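Local coordinates for dipeptidase AC. Metallo peptidase. MEROPS family M19 (Rhodobacter sphaeroides, PDB 3LY0), which probably hydrolyses dipeptides as a zinc metallodipeptidase, and here holds a phosphinate mimic of L-Ala-D-Ala beside two zinc ions, at residues R244-D248 and R249-M253; D290-I293 and D294-E298. All coordinates share one frame; numbering follows the deposited sequence.

Interaction 1: residues R244-D248 and R249-M253; sequences RNLTD and RQLAM. With LY0 ((2R)-3-[(R)-[(1R)-1-aminoethyl](hydroxy)phosphoryl]-2-methylpropanoic acid), chain C.
Thr-247 and Gln-250 meet where an irregular strip of chain, 244-247, turns into the first coil of helix 248-256. The backbone opens the helix with two bonds. Leu-251 N donates to Thr-247 O at 2.8 Å, and Ala-252 N donates to Asp-248 O at 2.9 Å. The side chains add two more in opposite directions. Gln-250 N donates to Thr-247 OG1 at 3.1 Å, and Thr-247 N donates to Gln-250 OE1 at 2.9 Å. This exchange is a capping box, with Thr-247 as N-cap. The hydroxyl faces the helix because OG1 sits between the backbone N and the carbonyl carbon (chi1 70°). The Gln-250 chain runs back extended beyond CG, past OG1. Its OE1 takes the Thr-247 N-H on a lone pair, in the carbonyl plane, with a nearly straight bond (165°). A leucine in place of Gln-250 would probably leave Thr-247 N without its acceptor and the box with only its threonine half. Water 1 bridges the same hydroxyl to Arg-249, accepting from NE. The Arg-249 guanidinium turns away to Glu-215 and Asp-219 of helix 215-224. On the inner side, Leu-251 CD2 packs against Leu-246 CB at 3.9 Å, while the Leu-246 CD2 methyl lies near the Gln-250 amide. At the other end of the segment, Arg-244 reaches the inhibitor carboxylate. Arg-244 NE donates to LY0 O61 at 2.7 Å, and its NH2 to LY0 O62 at 3.0 Å, a two-pronged grip on the carboxylate, which lies at the guanidinium edge. NH2 also donates to His-233 O and NH1 bonds to Ser-234 OG, which fixes the guanidinium's rotation. Between cap and ligand, Asn-245 is tied to Asn-235 N, Thr-240 O and Phe-269 O.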
loop_
_atom_site.group_PDB
_atom_site.type_symbol
_atom_site.label_atom_id
_atom_site.label_comp_id
_atom_site.label_asym_id
_atom_site.label_seq_id
_atom_site.Cartn_x
_atom_site.Cartn_y
_atom_site.Cartn_z
ATOM N N ARG A 244 8.674 2.256 9.789
ATOM C CA ARG A 244 7.913 1.778 8.631
ATOM C C ARG A 244 8.740 1.586 7.359
ATOM O O ARG A 244 8.273 0.963 6.397
ATOM C CB ARG A 244 6.733 2.702 8.368
ATOM C CG ARG A 244 5.508 2.346 9.197
ATOM C CD ARG A 244 4.789 1.139 8.605
ATOM N NE ARG A 244 3.954 1.497 7.457
ATOM C CZ ARG A 244 4.235 1.237 6.181
ATOM N NH1 ARG A 244 5.355 0.614 5.831
ATOM N NH2 ARG A 244 3.362 1.587 5.244
ATOM N N ASN A 245 9.953 2.127 7.339
ATOM C CA ASN A 245 10.799 2.040 6.147
ATOM C C ASN A 245 11.713 0.810 6.116
ATOM O O ASN A 245 11.770 0.036 7.081
ATOM C CB ASN A 245 11.566 3.352 5.964
ATOM C CG ASN A 245 10.670 4.478 5.480
ATOM O OD1 ASN A 245 9.581 4.233 4.947
ATOM N ND2 ASN A 245 11.123 5.710 5.643
ATOM N N LEU A 246 12.399 0.627 4.991
ATOM C CA LEU A 246 13.163 -0.585 4.737
ATOM C C LEU A 246 14.660 -0.295 4.809
ATOM O O LEU A 246 15.144 0.645 4.187
ATOM C CB LEU A 246 12.815 -1.133 3.346
ATOM C CG LEU A 246 11.390 -1.670 3.174
ATOM C CD1 LEU A 246 11.034 -1.777 1.702
ATOM C CD2 LEU A 246 11.225 -3.007 3.867
ATOM N N THR A 247 15.390 -1.123 5.545
ATOM C CA THR A 247 16.846 -0.962 5.619
ATOM C C THR A 247 17.497 -1.461 4.335
ATOM O O THR A 247 16.871 -2.166 3.531
ATOM C CB THR A 247 17.445 -1.755 6.784
ATOM O OG1 THR A 247 17.349 -3.159 6.503
ATOM C CG2 THR A 247 16.708 -1.451 8.083
ATOM N N ASP A 248 18.758 -1.093 4.134
ATOM C CA ASP A 248 19.467 -1.541 2.943
ATOM C C ASP A 248 19.564 -3.060 2.889
ATOM O O ASP A 248 19.523 -3.652 1.807
ATOM C CB ASP A 248 20.860 -0.901 2.859
ATOM C CG ASP A 248 20.809 0.560 2.439
ATOM O OD1 ASP A 248 19.717 1.069 2.110
ATOM O OD2 ASP A 248 21.879 1.202 2.440
ATOM N N ARG A 249 19.675 -3.690 4.057
ATOM C CA ARG A 249 19.709 -5.142 4.130
ATOM C C ARG A 249 18.393 -5.720 3.624
ATOM O O ARG A 249 18.376 -6.680 2.858
ATOM C CB ARG A 249 19.976 -5.616 5.556
ATOM C CG ARG A 249 20.229 -7.121 5.642
ATOM C CD ARG A 249 20.248 -7.618 7.071
ATOM N NE ARG A 249 18.948 -7.436 7.710
ATOM C CZ ARG A 249 17.959 -8.326 7.656
ATOM N NH1 ARG A 249 18.127 -9.469 7.006
ATOM N NH2 ARG A 249 16.807 -8.071 8.253
ATOM N N GLN A 250 17.291 -5.121 4.058
ATOM C CA GLN A 250 15.982 -5.552 3.581
ATOM C C GLN A 250 15.827 -5.320 2.071
ATOM O O GLN A 250 15.310 -6.169 1.338
ATOM C CB GLN A 250 14.879 -4.830 4.349
ATOM C CG GLN A 250 14.735 -5.275 5.792
ATOM C CD GLN A 250 13.687 -4.472 6.521
ATOM O OE1 GLN A 250 13.797 -3.259 6.631
ATOM N NE2 GLN A 250 12.644 -5.143 7.005
ATOM N N LEU A 251 16.274 -4.161 1.603
ATOM C CA LEU A 251 16.224 -3.874 0.177
ATOM C C LEU A 251 17.008 -4.918 -0.629
ATOM O O LEU A 251 16.576 -5.331 -1.709
ATOM C CB LEU A 251 16.746 -2.460 -0.118
ATOM C CG LEU A 251 15.924 -1.296 0.436
ATOM C CD1 LEU A 251 16.638 0.016 0.145
ATOM C CD2 LEU A 251 14.519 -1.266 -0.146
ATOM N N ALA A 252 18.167 -5.328 -0.119
ATOM C CA ALA A 252 18.989 -6.299 -0.835
ATOM C C ALA A 252 18.265 -7.637 -0.959
ATOM O O ALA A 252 18.350 -8.302 -1.983
ATOM C CB ALA A 252 20.335 -6.476 -0.142
ATOM N N MET A 253 17.554 -8.024 0.092
ATOM C CA MET A 253 16.781 -9.257 0.061
ATOM C C MET A 253 15.623 -9.152 -0.938
ATOM O O MET A 253 15.350 -10.093 -1.679
ATOM C CB MET A 253 16.305 -9.594 1.474
ATOM C CG MET A 253 17.472 -9.712 2.461
ATOM S SD MET A 253 17.058 -9.536 4.209
ATOM C CE MET A 253 15.955 -10.912 4.399
HETATM P P LY0 C . -2.058 3.232 6.344
HETATM C C1 LY0 C . -4.091 3.722 8.196
HETATM N N1 LY0 C . -4.550 2.240 6.262
HETATM C C2 LY0 C . -3.832 3.410 6.738
HETATM C C4 LY0 C . -1.195 4.840 6.558
HETATM C C5 LY0 C . 0.078 4.785 7.354
HETATM C C6 LY0 C . 0.989 3.666 6.928
HETATM C C7 LY0 C . 0.763 6.116 7.531
HETATM O O31 LY0 C . -2.010 2.746 4.914
HETATM O O32 LY0 C . -1.445 2.125 7.264
HETATM O O61 LY0 C . 2.026 3.320 7.731
HETATM O O62 LY0 C . 0.794 3.030 5.879
HETATM O O HOH W 1 18.424 -4.635 8.500
#

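Interaction 2: residues D290-I293 and D294-E298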
loop_
_atom_site.group_PDB
_atom_site.type_symbol
_atom_site.label_atom_id
_atom_site.label_comp_id
_atom_site.label_asym_id
_atom_site.label_seq_id
_atom_site.Cartn_x
_atom_site.Cartn_y
_atom_site.Cartn_z
ATOM N N ASP A 290 15.700 7.805 -5.733
ATOM C CA ASP A 290 17.066 7.509 -6.147
ATOM C C ASP A 290 17.644 6.370 -5.336
ATOM O O ASP A 290 18.300 5.481 -5.875
ATOM C CB ASP A 290 17.978 8.719 -5.958
ATOM C CG ASP A 290 17.859 9.748 -7.076
ATOM O OD1 ASP A 290 17.228 9.476 -8.122
ATOM O OD2 ASP A 290 18.421 10.851 -6.893
ATOM N N HIS A 291 17.437 6.409 -4.024
ATOM C CA HIS A 291 18.012 5.385 -3.162
ATOM C C HIS A 291 17.412 4.017 -3.466
ATOM O O HIS A 291 18.128 3.018 -3.557
ATOM C CB HIS A 291 17.836 5.730 -1.679
ATOM C CG HIS A 291 18.648 4.865 -0.770
ATOM N ND1 HIS A 291 19.922 5.206 -0.370
ATOM C CD2 HIS A 291 18.381 3.668 -0.200
ATOM C CE1 HIS A 291 20.402 4.256 0.415
ATOM N NE2 HIS A 291 19.486 3.312 0.533
ATOM N N LEU A 292 16.094 3.980 -3.621
ATOM C CA LEU A 292 15.406 2.731 -3.941
ATOM C C LEU A 292 15.839 2.194 -5.300
ATOM O O LEU A 292 16.155 1.013 -5.426
ATOM C CB LEU A 292 13.889 2.921 -3.899
ATOM C CG LEU A 292 13.311 3.234 -2.513
ATOM C CD1 LEU A 292 11.853 3.640 -2.637
ATOM C CD2 LEU A 292 13.436 2.028 -1.598
ATOM N N ILE A 293 15.875 3.069 -6.303
ATOM C CA ILE A 293 16.255 2.656 -7.647
ATOM C C ILE A 293 17.690 2.149 -7.680
ATOM O O ILE A 293 17.998 1.151 -8.327
ATOM C CB ILE A 293 16.052 3.794 -8.663
ATOM C CG1 ILE A 293 14.555 4.083 -8.811
ATOM C CG2 ILE A 293 16.646 3.416 -10.021
ATOM C CD1 ILE A 293 14.229 5.381 -9.504
ATOM N N ASP A 294 18.575 2.842 -6.975
ATOM C CA ASP A 294 19.978 2.454 -6.962
ATOM C C ASP A 294 20.201 1.058 -6.385
ATOM O O ASP A 294 21.009 0.289 -6.904
ATOM C CB ASP A 294 20.802 3.472 -6.168
ATOM C CG ASP A 294 22.284 3.204 -6.259
ATOM O OD1 ASP A 294 22.804 2.438 -5.420
ATOM O OD2 ASP A 294 22.925 3.751 -7.179
ATOM N N ARG A 295 19.494 0.730 -5.308
ATOM C CA ARG A 295 19.725 -0.537 -4.630
ATOM C C ARG A 295 18.841 -1.663 -5.175
ATOM O O ARG A 295 19.287 -2.800 -5.315
ATOM C CB ARG A 295 19.537 -0.382 -3.117
ATOM C CG ARG A 295 20.369 0.749 -2.482
ATOM C CD ARG A 295 21.840 0.722 -2.901
ATOM N NE ARG A 295 22.562 1.916 -2.452
ATOM C CZ ARG A 295 23.297 1.985 -1.343
ATOM N NH1 ARG A 295 23.430 0.926 -0.557
ATOM N NH2 ARG A 295 23.909 3.119 -1.023
ATOM N N LEU A 296 17.587 -1.357 -5.482
ATOM C CA LEU A 296 16.673 -2.388 -5.976
ATOM C C LEU A 296 16.803 -2.664 -7.468
ATOM O O LEU A 296 16.505 -3.767 -7.931
ATOM C CB LEU A 296 15.230 -1.998 -5.673
ATOM C CG LEU A 296 14.877 -1.940 -4.196
ATOM C CD1 LEU A 296 13.541 -1.221 -4.031
ATOM C CD2 LEU A 296 14.839 -3.358 -3.610
ATOM N N GLY A 297 17.227 -1.653 -8.216
ATOM C CA GLY A 297 17.245 -1.733 -9.664
ATOM C C GLY A 297 16.028 -1.047 -10.251
ATOM O O GLY A 297 14.985 -0.941 -9.593
ATOM N N GLU A 298 16.154 -0.607 -11.498
ATOM C CA GLU A 298 15.114 0.159 -12.164
ATOM C C GLU A 298 13.813 -0.601 -12.359
ATOM O O GLU A 298 12.779 0.014 -12.579
ATOM C CB GLU A 298 15.591 0.634 -13.543
ATOM C CG GLU A 298 16.659 1.713 -13.520
ATOM C CD GLU A 298 17.027 2.183 -14.917
ATOM O OE1 GLU A 298 16.609 1.529 -15.895
ATOM O OE2 GLU A 298 17.724 3.212 -15.030
#
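His-291 and Arg-295, one helical turn apart, lie against each other along helix 283-296. The two flat groups are inclined by 31°. His-291 CE1 stands over one face of the guanidinium, displaced toward its rim, and is 4.0 Å from Arg-295 NH2. Arg-295 CG in turn sits over a face of the imidazole. With CG beside the backbone N (chi1 -53°), the arginine chain starts back toward the histidine; the bend at chi2 then turns CD outward. His-291 NE2 is hydrogen-bonded to Asp-248 OD1 of helix 248-256. Arg-295 NE also forms a salt bridge to Asp-294 OD1, 3.0 Å away, which would limit the swing of the guanidinium. On the inner side, Leu-292 and Leu-296 lie alongside and point the same way. Leu-292 CD2 and Leu-296 CD1 meet at 4.1 Å. Ile-293 CG2 meets Glu-298 CG at 3.9 Å beyond the last turn. The backbone links these residues from i to i+4. Leu-296 N donates to Leu-292 O at 2.8 Å. The closing bond, Gly-297 N to Ile-293 O, is 2.9 Å but more bent (137°). Gly-297 then ends the helix with positive phi. A side chain here would collide with the carbonyl O of Leu-296, so the conformation calls for glycine. Asp-290, at the start of this turn, bonds to Tyr-334 and His-332. In the TIM-barrel-type fold of the M19 family, the leucine side rests on strands 260-263 and 301-303, with Val-301 touching Leu-292, Ile-293 and Leu-296, while helix 248-256 packs alongside through Leu-251 and Ile-254.

In the fold
Interactions 1 and 2 occupy opposite ends of two neighbouring helices: residues 244-253 lead into and start helix 248-256, while residues 290-298 hold the last turns of helix 283-296 and its exit. Both are partly buried local contacts, and they touch each other. Asp-248 OD1 probably hydrogen-bonds to His-291 NE2 at 2.8 Å, and Asp-248 OD2 forms a long, weak ion pair with Arg-295 NH1. Deeper in, Leu-251 CD2 packs on Leu-292 CD2 at 3.8 Å, joining the apolar sides of the two helices. Their chemistry differs with their place. Interaction 1 is a polar cap whose leading loop extends into the ligand pocket. Interaction 2 lies farther from the pocket and has buried leucines on one side and exposed charged residues on another.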